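Local coordinates for ABC transporter substrate-binding protein (PDB 3UN6), which binds zinc and probably serves as the ligand-binding component of an ABC-type import system, its exact function being unknown, at residues Leu112-Gly117 / Ala277-Gly282; Gly122-His127 / Leu202-Thr207; Met52-Leu57 / Tyr65-Val70. All coordinates share one frame; numbering follows the deposited sequence.

Contact 1: residues Leu112-Gly117 / Ala277-Gly282; sequences LGHHEG and AWTSYG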
ATOM      1  N   LEU A 112       6.173  -7.660  -2.307  1.00 21.00           N
ATOM      2  CA  LEU A 112       5.782  -6.274  -1.997  1.00 21.74           C
ATOM      3  C   LEU A 112       5.104  -5.654  -3.225  1.00 21.42           C
ATOM      4  O   LEU A 112       5.326  -6.095  -4.345  1.00 22.77           O
ATOM      5  CB  LEU A 112       7.028  -5.439  -1.681  1.00 20.91           C
ATOM      6  CG  LEU A 112       7.882  -5.835  -0.484  1.00 21.32           C
ATOM      7  CD1 LEU A 112       9.162  -4.985  -0.474  1.00 19.69           C
ATOM      8  CD2 LEU A 112       7.064  -5.691   0.835  1.00 19.30           C
ATOM      9  N   GLY A 113       4.259  -4.664  -3.023  1.00 20.90           N
ATOM     10  CA  GLY A 113       3.680  -3.931  -4.135  1.00 21.98           C
ATOM     11  C   GLY A 113       4.624  -2.799  -4.581  1.00 23.51           C
ATOM     12  O   GLY A 113       4.591  -2.364  -5.724  1.00 22.56           O
ATOM     13  N   HIS A 114       5.512  -2.367  -3.689  1.00 23.78           N
ATOM     14  CA  HIS A 114       6.334  -1.196  -3.939  1.00 24.09           C
ATOM     15  C   HIS A 114       7.220  -0.909  -2.728  1.00 22.54           C
ATOM     16  O   HIS A 114       7.136  -1.591  -1.700  1.00 23.41           O
ATOM     17  CB  HIS A 114       5.377  -0.017  -3.963  1.00 23.90           C
ATOM     18  CG  HIS A 114       4.717   0.161  -2.639  1.00 25.18           C
ATOM     19  ND1 HIS A 114       5.117   1.119  -1.733  1.00 23.43           N
ATOM     20  CD2 HIS A 114       3.827  -0.627  -1.989  1.00 25.99           C
ATOM     21  CE1 HIS A 114       4.425   0.970  -0.616  1.00 26.25           C
ATOM     22  NE2 HIS A 114       3.645  -0.090  -0.744  1.00 21.81           N
ATOM     23  N   HIS A 115       8.060   0.108  -2.864  1.00 23.28           N
ATOM     24  CA  HIS A 115       8.845   0.656  -1.737  1.00 23.97           C
ATOM     25  C   HIS A 115       8.451   2.130  -1.649  1.00 24.66           C
ATOM     26  O   HIS A 115       8.223   2.778  -2.680  1.00 25.94           O
ATOM     27  CB  HIS A 115      10.356   0.537  -1.928  1.00 24.10           C
ATOM     28  CG  HIS A 115      10.857  -0.873  -1.944  1.00 24.50           C
ATOM     29  ND1 HIS A 115      11.242  -1.541  -0.805  1.00 22.42           N
ATOM     30  CD2 HIS A 115      11.023  -1.744  -2.963  1.00 25.43           C
ATOM     31  CE1 HIS A 115      11.625  -2.762  -1.122  1.00 25.45           C
ATOM     32  NE2 HIS A 115      11.506  -2.910  -2.424  1.00 24.81           N
ATOM     33  N   GLU A 116       8.340   2.636  -0.424  1.00 23.52           N
ATOM     34  CA  GLU A 116       8.023   4.035  -0.148  1.00 23.81           C
ATOM     35  C   GLU A 116       6.664   4.484  -0.679  1.00 23.27           C
ATOM     36  O   GLU A 116       5.675   3.735  -0.567  1.00 25.72           O
ATOM     37  CB  GLU A 116       9.174   4.952  -0.632  1.00 23.56           C
ATOM     38  CG  GLU A 116      10.513   4.576  -0.015  1.00 27.99           C
ATOM     39  CD  GLU A 116      10.571   4.715   1.529  1.00 34.41           C
ATOM     40  OE1 GLU A 116      11.656   4.436   2.094  1.00 40.08           O
ATOM     41  OE2 GLU A 116       9.567   5.115   2.176  1.00 35.23           O
ATOM     42  N   GLY A 117       6.573   5.715  -1.178  1.00 21.39           N
ATOM     43  CA  GLY A 117       5.306   6.222  -1.721  1.00 23.24           C
ATOM     44  C   GLY A 117       4.232   6.648  -0.716  1.00 24.17           C
ATOM     45  O   GLY A 117       3.062   6.840  -1.094  1.00 26.21           O
ATOM     46  N   ALA A 277       7.439   9.956  -8.551  1.00 26.13           N
ATOM     47  CA  ALA A 277       8.761  10.399  -8.148  1.00 26.38           C
ATOM     48  C   ALA A 277       9.130   9.847  -6.772  1.00 27.26           C
ATOM     49  O   ALA A 277      10.284   9.510  -6.560  1.00 27.41           O
ATOM     50  CB  ALA A 277       8.867  11.911  -8.153  1.00 25.98           C
ATOM     51  N   TRP A 278       8.159   9.716  -5.860  1.00 26.03           N
ATOM     52  CA  TRP A 278       8.453   9.256  -4.489  1.00 26.67           C
ATOM     53  C   TRP A 278       8.151   7.782  -4.196  1.00 25.39           C
ATOM     54  O   TRP A 278       8.260   7.340  -3.046  1.00 24.26           O
ATOM     55  CB  TRP A 278       7.761  10.177  -3.461  1.00 28.06           C
ATOM     56  CG  TRP A 278       8.309  11.566  -3.481  1.00 29.82           C
ATOM     57  CD1 TRP A 278       7.931  12.604  -4.315  1.00 24.17           C
ATOM     58  CD2 TRP A 278       9.397  12.065  -2.695  1.00 34.74           C
ATOM     59  NE1 TRP A 278       8.699  13.704  -4.064  1.00 32.01           N
ATOM     60  CE2 TRP A 278       9.602  13.408  -3.073  1.00 32.15           C
ATOM     61  CE3 TRP A 278      10.196  11.516  -1.684  1.00 36.87           C
ATOM     62  CZ2 TRP A 278      10.558  14.210  -2.474  1.00 36.95           C
ATOM     63  CZ3 TRP A 278      11.148  12.312  -1.089  1.00 38.60           C
ATOM     64  CH2 TRP A 278      11.328  13.646  -1.488  1.00 40.60           C
ATOM     65  N   THR A 279       7.797   7.021  -5.230  1.00 24.56           N
ATOM     66  CA  THR A 279       7.531   5.607  -5.088  1.00 24.37           C
ATOM     67  C   THR A 279       8.632   4.882  -5.863  1.00 24.11           C
ATOM     68  O   THR A 279       9.154   5.415  -6.822  1.00 24.37           O
ATOM     69  CB  THR A 279       6.137   5.236  -5.634  1.00 24.12           C
ATOM     70  OG1 THR A 279       5.155   6.137  -5.101  1.00 22.18           O
ATOM     71  CG2 THR A 279       5.755   3.795  -5.243  1.00 24.15           C
ATOM     72  N   SER A 280       9.038   3.705  -5.411  1.00 24.15           N
ATOM     73  CA  SER A 280      10.012   2.914  -6.174  1.00 25.82           C
ATOM     74  C   SER A 280       9.507   1.483  -6.217  1.00 24.79           C
ATOM     75  O   SER A 280       8.586   1.112  -5.477  1.00 22.57           O
ATOM     76  CB  SER A 280      11.437   3.022  -5.612  1.00 27.29           C
ATOM     77  OG  SER A 280      11.599   2.230  -4.456  1.00 32.90           O
ATOM     78  N   TYR A 281      10.055   0.692  -7.126  1.00 24.80           N
ATOM     79  CA  TYR A 281       9.659  -0.701  -7.272  1.00 24.82           C
ATOM     80  C   TYR A 281      10.925  -1.589  -7.289  1.00 26.17           C
ATOM     81  O   TYR A 281      11.595  -1.696  -6.278  1.00 28.38           O
ATOM     82  CB  TYR A 281       8.767  -0.857  -8.509  1.00 24.19           C
ATOM     83  CG  TYR A 281       7.540   0.022  -8.436  1.00 23.05           C
ATOM     84  CD1 TYR A 281       6.350  -0.454  -7.890  1.00 22.67           C
ATOM     85  CD2 TYR A 281       7.576   1.343  -8.871  1.00 25.81           C
ATOM     86  CE1 TYR A 281       5.234   0.350  -7.805  1.00 26.35           C
ATOM     87  CE2 TYR A 281       6.464   2.160  -8.784  1.00 24.02           C
ATOM     88  CZ  TYR A 281       5.292   1.662  -8.251  1.00 23.91           C
ATOM     89  OH  TYR A 281       4.168   2.462  -8.127  1.00 21.16           O
ATOM     90  N   GLY A 282      11.243  -2.235  -8.403  1.00 26.85           N
ATOM     91  CA  GLY A 282      12.452  -3.075  -8.469  1.00 27.07           C
ATOM     92  C   GLY A 282      12.329  -4.421  -7.768  1.00 27.38           C
ATOM     93  O   GLY A 282      11.444  -5.232  -8.088  1.00 26.85           O
TER

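Contact 2: residues Gly122-His127 / Leu202-Thr207; sequences GQKGMH and LGKGKT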
ATOM      1  N   GLY A 122      -0.555  17.883   6.038  1.00 25.39           N
ATOM      2  CA  GLY A 122      -1.103  18.770   7.051  1.00 27.37           C
ATOM      3  C   GLY A 122      -1.875  19.860   6.341  1.00 28.24           C
ATOM      4  O   GLY A 122      -1.814  19.971   5.110  1.00 28.25           O
ATOM      5  N   GLN A 123      -2.599  20.666   7.105  1.00 30.13           N
ATOM      6  CA  GLN A 123      -3.358  21.769   6.540  1.00 32.14           C
ATOM      7  C   GLN A 123      -2.402  22.768   5.932  1.00 34.18           C
ATOM      8  O   GLN A 123      -1.225  22.823   6.306  1.00 33.07           O
ATOM      9  CB  GLN A 123      -4.175  22.483   7.625  1.00 33.13           C
ATOM     10  CG  GLN A 123      -5.294  21.646   8.177  1.00 35.39           C
ATOM     11  CD  GLN A 123      -5.981  22.297   9.367  1.00 40.95           C
ATOM     12  OE1 GLN A 123      -5.629  23.406   9.759  1.00 48.70           O
ATOM     13  NE2 GLN A 123      -6.971  21.601   9.949  1.00 38.88           N
ATOM     14  N   LYS A 124      -2.934  23.570   5.018  1.00 35.58           N
ATOM     15  CA  LYS A 124      -2.204  24.619   4.348  1.00 38.00           C
ATOM     16  C   LYS A 124      -1.449  25.513   5.333  1.00 39.51           C
ATOM     17  O   LYS A 124      -2.017  25.953   6.335  1.00 40.18           O
ATOM     18  CB  LYS A 124      -3.221  25.460   3.581  1.00 40.03           C
ATOM     19  CG  LYS A 124      -2.702  26.691   2.902  1.00 44.34           C
ATOM     20  CD  LYS A 124      -3.880  27.476   2.335  1.00 49.11           C
ATOM     21  CE  LYS A 124      -3.440  28.681   1.540  1.00 50.74           C
ATOM     22  NZ  LYS A 124      -4.618  29.357   0.923  1.00 54.55           N
ATOM     23  N   GLY A 125      -0.169  25.766   5.049  1.00 40.59           N
ATOM     24  CA  GLY A 125       0.685  26.647   5.880  1.00 41.54           C
ATOM     25  C   GLY A 125       1.118  26.159   7.265  1.00 41.66           C
ATOM     26  O   GLY A 125       1.715  26.916   8.041  1.00 43.51           O
HETATM   27  N   MSE A 126       0.825  24.907   7.586  1.00 39.73           N
HETATM   28  CA  MSE A 126       1.193  24.337   8.874  1.00 40.90           C
HETATM   29  C   MSE A 126       2.677  23.968   8.847  1.00 40.24           C
HETATM   30  O   MSE A 126       3.203  23.609   7.809  1.00 39.79           O
HETATM   31  CB  MSE A 126       0.313  23.116   9.137  1.00 39.27           C
HETATM   32  CG  MSE A 126       0.423  22.483  10.484  1.00 45.29           C
HETATM   33 SE   MSE A 126      -0.952  21.082  10.584  1.00 52.77          SE
HETATM   34  CE  MSE A 126      -2.508  22.246  10.793  1.00 52.19           C
ATOM     35  N   HIS A 127       3.346  24.100   9.986  0.50 41.63           N
ATOM     36  CA  HIS A 127       4.759  23.751  10.093  0.50 42.04           C
ATOM     37  C   HIS A 127       4.878  22.658  11.142  0.50 41.25           C
ATOM     38  O   HIS A 127       4.102  22.626  12.089  0.50 41.06           O
ATOM     39  CB  HIS A 127       5.584  24.966  10.509  0.50 43.39           C
ATOM     40  CG  HIS A 127       5.322  26.189   9.684  0.50 46.01           C
ATOM     41  ND1 HIS A 127       5.898  26.393   8.448  0.50 46.48           N
ATOM     42  CD2 HIS A 127       4.555  27.280   9.924  0.50 47.31           C
ATOM     43  CE1 HIS A 127       5.491  27.550   7.960  0.50 47.32           C
ATOM     44  NE2 HIS A 127       4.677  28.110   8.836  0.50 48.90           N
ATOM     45  N   LEU A 202      -6.057  19.708  -4.972  1.00 49.17           N
ATOM     46  CA  LEU A 202      -7.446  19.964  -4.624  1.00 50.71           C
ATOM     47  C   LEU A 202      -7.519  20.780  -3.382  1.00 52.37           C
ATOM     48  O   LEU A 202      -7.534  20.263  -2.261  1.00 51.94           O
ATOM     49  CB  LEU A 202      -8.247  18.691  -4.432  1.00 50.23           C
ATOM     50  CG  LEU A 202      -8.697  17.999  -5.700  1.00 50.74           C
ATOM     51  CD1 LEU A 202      -9.596  16.827  -5.313  1.00 53.17           C
ATOM     52  CD2 LEU A 202      -9.428  18.963  -6.606  1.00 50.80           C
ATOM     53  N   GLY A 203      -7.555  22.081  -3.595  1.00 54.41           N
ATOM     54  CA  GLY A 203      -7.639  22.989  -2.509  1.00 55.78           C
ATOM     55  C   GLY A 203      -6.349  23.093  -1.725  1.00 55.85           C
ATOM     56  O   GLY A 203      -5.261  23.279  -2.288  1.00 56.65           O
ATOM     57  N   LYS A 204      -6.477  22.884  -0.422  1.00 54.31           N
ATOM     58  CA  LYS A 204      -5.424  23.187   0.501  1.00 52.65           C
ATOM     59  C   LYS A 204      -4.916  22.025   1.382  1.00 49.12           C
ATOM     60  O   LYS A 204      -5.607  21.553   2.306  1.00 48.10           O
ATOM     61  CB  LYS A 204      -5.959  24.354   1.339  1.00 54.24           C
ATOM     62  CG  LYS A 204      -6.466  25.507   0.422  1.00 58.09           C
ATOM     63  CD  LYS A 204      -7.382  26.535   1.087  1.00 59.54           C
ATOM     64  CE  LYS A 204      -7.901  27.526   0.027  1.00 61.28           C
ATOM     65  NZ  LYS A 204      -8.890  28.513   0.554  1.00 61.52           N
ATOM     66  N   GLY A 205      -3.694  21.587   1.061  1.00 44.48           N
ATOM     67  CA  GLY A 205      -2.979  20.555   1.792  1.00 40.17           C
ATOM     68  C   GLY A 205      -1.486  20.809   1.619  1.00 37.88           C
ATOM     69  O   GLY A 205      -1.053  21.267   0.569  1.00 36.87           O
ATOM     70  N   LYS A 206      -0.701  20.528   2.651  1.00 35.08           N
ATOM     71  CA  LYS A 206       0.747  20.722   2.610  1.00 34.86           C
ATOM     72  C   LYS A 206       1.444  19.425   2.975  1.00 32.44           C
ATOM     73  O   LYS A 206       1.029  18.742   3.919  1.00 29.92           O
ATOM     74  CB  LYS A 206       1.161  21.832   3.589  1.00 36.03           C
ATOM     75  CG  LYS A 206       2.682  22.030   3.725  1.00 39.56           C
ATOM     76  CD  LYS A 206       3.021  23.260   4.569  1.00 42.65           C
ATOM     77  CE  LYS A 206       4.538  23.486   4.678  1.00 43.18           C
ATOM     78  NZ  LYS A 206       4.864  24.805   5.314  1.00 42.66           N
ATOM     79  N   THR A 207       2.486  19.074   2.223  1.00 31.84           N
ATOM     80  CA  THR A 207       3.260  17.865   2.500  1.00 31.14           C
ATOM     81  C   THR A 207       4.200  18.135   3.655  1.00 31.11           C
ATOM     82  O   THR A 207       5.120  18.946   3.536  1.00 33.26           O
ATOM     83  CB  THR A 207       4.078  17.405   1.294  1.00 31.76           C
ATOM     84  OG1 THR A 207       3.201  17.195   0.181  1.00 31.85           O
ATOM     85  CG2 THR A 207       4.824  16.088   1.618  1.00 29.54           C
TER

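Contact 3: residues Met52-Leu57 / Tyr65-Val70; sequences MTKKLL and YKLELV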
HETATM    1  N   MSE A  52       1.183  -2.650 -14.608  1.00 26.60           N
HETATM    2  CA  MSE A  52       2.295  -3.012 -15.480  1.00 26.87           C
HETATM    3  C   MSE A  52       2.220  -4.493 -15.851  1.00 26.63           C
HETATM    4  O   MSE A  52       2.442  -4.851 -17.021  1.00 28.37           O
HETATM    5  CB  MSE A  52       3.637  -2.713 -14.824  1.00 26.12           C
HETATM    6  CG  MSE A  52       4.777  -3.050 -15.680  1.00 30.15           C
HETATM    7 SE   MSE A  52       4.886  -1.890 -17.297  1.00 42.41          SE
HETATM    8  CE  MSE A  52       5.871  -3.122 -18.400  1.00 42.78           C
ATOM      9  N   THR A  53       1.903  -5.346 -14.871  1.00 24.79           N
ATOM     10  CA  THR A  53       1.802  -6.796 -15.105  1.00 25.92           C
ATOM     11  C   THR A  53       0.779  -7.082 -16.198  1.00 25.87           C
ATOM     12  O   THR A  53       1.034  -7.863 -17.112  1.00 26.18           O
ATOM     13  CB  THR A  53       1.453  -7.552 -13.805  1.00 24.81           C
ATOM     14  OG1 THR A  53       2.437  -7.243 -12.810  1.00 24.65           O
ATOM     15  CG2 THR A  53       1.414  -9.055 -14.035  1.00 26.39           C
ATOM     16  N   LYS A  54      -0.372  -6.430 -16.086  1.00 25.66           N
ATOM     17  CA  LYS A  54      -1.446  -6.498 -17.056  1.00 28.23           C
ATOM     18  C   LYS A  54      -0.952  -6.075 -18.448  1.00 30.02           C
ATOM     19  O   LYS A  54      -1.213  -6.761 -19.436  1.00 32.07           O
ATOM     20  CB  LYS A  54      -2.587  -5.579 -16.593  1.00 29.19           C
ATOM     21  CG  LYS A  54      -3.815  -5.526 -17.474  1.00 32.54           C
ATOM     22  CD  LYS A  54      -4.509  -6.833 -17.524  1.00 35.50           C
ATOM     23  CE  LYS A  54      -5.811  -6.691 -18.253  1.00 36.53           C
ATOM     24  NZ  LYS A  54      -6.402  -8.017 -18.486  1.00 38.64           N
ATOM     25  N   LYS A  55      -0.197  -4.980 -18.526  1.00 29.09           N
ATOM     26  CA  LYS A  55       0.298  -4.525 -19.811  1.00 30.29           C
ATOM     27  C   LYS A  55       1.276  -5.546 -20.407  1.00 31.18           C
ATOM     28  O   LYS A  55       1.231  -5.846 -21.595  1.00 31.66           O
ATOM     29  CB  LYS A  55       0.970  -3.166 -19.706  1.00 31.10           C
ATOM     30  CG  LYS A  55       1.413  -2.650 -21.067  1.00 35.47           C
ATOM     31  CD  LYS A  55       2.208  -1.359 -20.997  1.00 39.13           C
ATOM     32  CE  LYS A  55       2.626  -0.922 -22.420  1.00 42.33           C
ATOM     33  NZ  LYS A  55       3.553   0.236 -22.406  1.00 45.87           N
ATOM     34  N   LEU A  56       2.160  -6.078 -19.575  1.00 30.04           N
ATOM     35  CA  LEU A  56       3.118  -7.078 -20.033  1.00 31.95           C
ATOM     36  C   LEU A  56       2.408  -8.350 -20.548  1.00 32.05           C
ATOM     37  O   LEU A  56       2.757  -8.889 -21.607  1.00 32.21           O
ATOM     38  CB  LEU A  56       4.090  -7.377 -18.891  1.00 30.70           C
ATOM     39  CG  LEU A  56       5.203  -8.408 -19.005  1.00 35.21           C
ATOM     40  CD1 LEU A  56       6.001  -8.301 -20.306  1.00 41.18           C
ATOM     41  CD2 LEU A  56       6.109  -8.234 -17.783  1.00 37.14           C
ATOM     42  N   LEU A  57       1.409  -8.814 -19.803  1.00 31.56           N
ATOM     43  CA  LEU A  57       0.656 -10.015 -20.174  1.00 33.14           C
ATOM     44  C   LEU A  57      -0.020  -9.853 -21.543  1.00 35.60           C
ATOM     45  O   LEU A  57      -0.129 -10.820 -22.290  1.00 38.32           O
ATOM     46  CB  LEU A  57      -0.373 -10.362 -19.094  1.00 31.56           C
ATOM     47  CG  LEU A  57      -1.146 -11.679 -19.183  1.00 32.55           C
ATOM     48  CD1 LEU A  57      -0.235 -12.919 -19.074  1.00 29.09           C
ATOM     49  CD2 LEU A  57      -2.169 -11.700 -18.089  1.00 27.17           C
ATOM     50  N   TYR A  65      -2.491 -17.149 -18.497  1.00 41.81           N
ATOM     51  CA  TYR A  65      -3.665 -16.917 -17.654  1.00 39.17           C
ATOM     52  C   TYR A  65      -4.276 -15.589 -18.106  1.00 39.20           C
ATOM     53  O   TYR A  65      -3.708 -14.896 -18.963  1.00 39.08           O
ATOM     54  CB  TYR A  65      -3.256 -16.834 -16.167  1.00 37.93           C
ATOM     55  CG  TYR A  65      -2.222 -15.743 -15.893  1.00 33.90           C
ATOM     56  CD1 TYR A  65      -2.589 -14.509 -15.382  1.00 32.89           C
ATOM     57  CD2 TYR A  65      -0.881 -15.941 -16.211  1.00 36.77           C
ATOM     58  CE1 TYR A  65      -1.628 -13.502 -15.170  1.00 31.54           C
ATOM     59  CE2 TYR A  65       0.073 -14.946 -16.012  1.00 34.39           C
ATOM     60  CZ  TYR A  65      -0.300 -13.742 -15.498  1.00 30.97           C
ATOM     61  OH  TYR A  65       0.666 -12.777 -15.323  1.00 30.38           O
ATOM     62  N   LYS A  66      -5.443 -15.264 -17.566  1.00 38.26           N
ATOM     63  CA  LYS A  66      -6.088 -13.981 -17.808  1.00 38.83           C
ATOM     64  C   LYS A  66      -6.077 -13.250 -16.470  1.00 36.50           C
ATOM     65  O   LYS A  66      -6.332 -13.847 -15.412  1.00 36.90           O
ATOM     66  CB  LYS A  66      -7.524 -14.134 -18.277  1.00 39.92           C
ATOM     67  CG  LYS A  66      -7.692 -14.859 -19.581  1.00 46.97           C
ATOM     68  CD  LYS A  66      -9.158 -14.901 -19.983  1.00 52.98           C
ATOM     69  CE  LYS A  66      -9.353 -15.763 -21.211  1.00 58.45           C
ATOM     70  NZ  LYS A  66     -10.781 -15.892 -21.599  1.00 63.07           N
ATOM     71  N   LEU A  67      -5.768 -11.966 -16.512  1.00 35.25           N
ATOM     72  CA  LEU A  67      -5.701 -11.156 -15.322  1.00 33.40           C
ATOM     73  C   LEU A  67      -6.822 -10.128 -15.351  1.00 33.81           C
ATOM     74  O   LEU A  67      -6.895  -9.288 -16.261  1.00 32.43           O
ATOM     75  CB  LEU A  67      -4.331 -10.472 -15.240  1.00 32.96           C
ATOM     76  CG  LEU A  67      -4.019  -9.572 -14.039  1.00 31.38           C
ATOM     77  CD1 LEU A  67      -4.241 -10.303 -12.714  1.00 24.92           C
ATOM     78  CD2 LEU A  67      -2.595  -9.065 -14.147  1.00 30.56           C
ATOM     79  N   GLU A  68      -7.716 -10.218 -14.374  1.00 32.70           N
ATOM     80  CA  GLU A  68      -8.798  -9.254 -14.244  1.00 34.66           C
ATOM     81  C   GLU A  68      -8.503  -8.427 -13.009  1.00 32.60           C
ATOM     82  O   GLU A  68      -8.361  -8.979 -11.905  1.00 32.37           O
ATOM     83  CB  GLU A  68     -10.164  -9.937 -14.119  1.00 36.07           C
ATOM     84  CG  GLU A  68     -11.278  -8.966 -13.704  1.00 41.91           C
ATOM     85  CD  GLU A  68     -12.681  -9.550 -13.813  1.00 51.46           C
ATOM     86  OE1 GLU A  68     -13.618  -8.946 -13.232  1.00 56.29           O
ATOM     87  OE2 GLU A  68     -12.855 -10.605 -14.476  1.00 57.02           O
ATOM     88  N   LEU A  69      -8.380  -7.113 -13.196  1.00 30.72           N
ATOM     89  CA  LEU A  69      -8.105  -6.208 -12.094  1.00 28.42           C
ATOM     90  C   LEU A  69      -9.432  -5.594 -11.613  1.00 27.92           C
ATOM     91  O   LEU A  69     -10.126  -4.915 -12.361  1.00 27.45           O
ATOM     92  CB  LEU A  69      -7.131  -5.126 -12.539  1.00 28.79           C
ATOM     93  CG  LEU A  69      -5.765  -5.596 -13.035  1.00 28.46           C
ATOM     94  CD1 LEU A  69      -4.978  -4.394 -13.547  1.00 34.56           C
ATOM     95  CD2 LEU A  69      -4.987  -6.321 -11.945  1.00 26.95           C
ATOM     96  N   VAL A  70      -9.749  -5.811 -10.344  1.00 26.11           N
ATOM     97  CA  VAL A  70     -11.020  -5.370  -9.762  1.00 25.58           C
ATOM     98  C   VAL A  70     -10.760  -4.206  -8.781  1.00 24.87           C
ATOM     99  O   VAL A  70     -10.075  -4.382  -7.751  1.00 22.80           O
ATOM    100  CB  VAL A  70     -11.694  -6.568  -9.043  1.00 26.08           C
ATOM    101  CG1 VAL A  70     -13.072  -6.193  -8.487  1.00 26.35           C
ATOM    102  CG2 VAL A  70     -11.800  -7.766  -9.995  1.00 24.91           C
TER

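Contact 1: residues Leu112-Gly117 / Ala277-Gly282
His115 and Ser280 make the hydrogen-bonded pair of a short antiparallel bridge, just after the chain passes from strand 108-110 of one sheet into strand 112-122 of the other. His115 N binds Ser280 O at 2.8 Å along a nearly straight N-H line (171°), and Ser280 N returns a bond of 3.0 Å to His115 O. The two side chains share a face of the ladder, with Ser280 OG 3.3 Å from His115 CB. His115 CG stands anti to its carbonyl carbon (chi1 -66°); Tyr281 O lies at the edge of the ring, 3.4 Å from His115 CD2. Hydrogen bonds between ND1 and Asp217 and between NE2 and Asp283 O fix the rotation of this ring. A crossing between two sheets of this kind is consistent with the hinge of a two-lobed type II binding protein, and the zinc site lies beside it. One step on, Glu116 and Thr279 form a non-hydrogen-bonded pair. Gly117 N then gives Trp278 O a weak, bent bond of 3.0 Å, and Gly117 CA comes within 3.4 Å of Thr279 OG1, a hydroxyl that is bonded to Ser275 O and Thr45 OG1. His114 CB touches Thr279 CG2 at 4.0 Å and Tyr281 CE1 at 3.9 Å. Its CG takes the crowded position between backbone N and carbonyl carbon (chi1 63°), and the ring leads away from both: it stacks on the zinc ligand His46 and accepts a bond from Cys221 N at NE2, a second-shell place beside the metal.

Contact 2: residues Gly122-His127 / Leu202-Thr207
Lys206 runs fully extended across the loop Gln123-His127, its CG anti to the backbone N (chi1 174°). CB starts 3.7 Å from Gln123 O. CD then passes 3.3 Å from Met126 O, CE stays beside the same carbonyl, and NZ ends in a weak hydrogen bond to that oxygen at 3.2 Å, so one acceptor is lined by the outer half of the chain. Lys206 NZ also lies 3.7 Å from His127 ND1. At its root, Lys206 is held by two backbone bonds with Gly122: Gly122 N to Lys206 O and Lys206 N to Gly122 O, both 2.8 Å, which make a hydrogen-bonded antiparallel pair. Gly205 CA adds a CA-H...O contact to Gly122 O. Further out on the surface the aliphatic parts of Lys124 and Lys204 cross obliquely, CB to CB at 3.7 Å. Their ammonium ends, NZ to NZ, are only 4.4 Å apart, a like-charge approach that probably costs some energy. Gln123 NE2 is bonded to Ile186 O. Met126 N, in a selenomethionine, bonds back to Gln123 O at 3.2 Å and closes a type II beta turn, with Gly125 at positive phi in its third position; the turn directly follows the end of strand 112-122, where that strand pairs antiparallel with strand 206-210, away from the zinc site.

Contact 3: residues Met52-Leu57 / Tyr65-Val70
Leu57 CG stands anti to its backbone N (chi1 -172°), while Tyr65 CG sits between backbone N and carbonyl carbon (chi1 58°), and from these two CG atoms the leucine methyls and the tyrosine ring meet. The pair belongs to a beta-alpha-beta unit, in which helix 48-58 connects strands 36-41 and 66-71 and packs on strand 66-71; the short helix and strand axes run at 147° to each other, 9.3 Å apart. Leu57 CD1 lies over one ring face, offset toward the rim, in a CH-pi contact 4.0 Å from the Tyr65 centroid. CD2 of the same leucine packs 3.5 Å from Tyr65 CE1 and 3.8 Å from Leu67 CB. The Tyr65 hydroxyl is held by Asp243. The Thr53 and Leu67 side chains cross at about a right angle, CG2 to CD2 at 4.0 Å, and Lys54 CB rests 4.0 Å from Leu69 CD1. Strand 66-71 is outermost in its sheet: Lys66, Glu68 and Val70 bond by their backbones to Ile37 and Ile39 of strand 36-41, and the carbonyl of Leu67 takes a side chain from the helix. Lys54, bent at chi2, donates a hydrogen bond of 2.6 Å from NZ to Leu67 O, NZ arriving nearly along the C=O axis.

Overall arrangement
Contacts 1 and 2 both involve strand 112-122 and its sheet: contact 1 pairs its start with strand 279-280, contact 2 its far end with strand 206-210. Their centres are 24 Å apart, and contact 2 is nested along the chain inside the loop that contact 1 closes. Contact 3 closes earlier in the sequence and belongs to the other sheet; its centre is 19 Å from that of contact 1 and 36 Å from that of contact 2, on the opposite side of the chain's centre from the latter. Only contact 1 borders the metal site of His46, Cys220 and Cys221, the nearest atom of the His114 side chain being about 4 Å from a bound zinc ion.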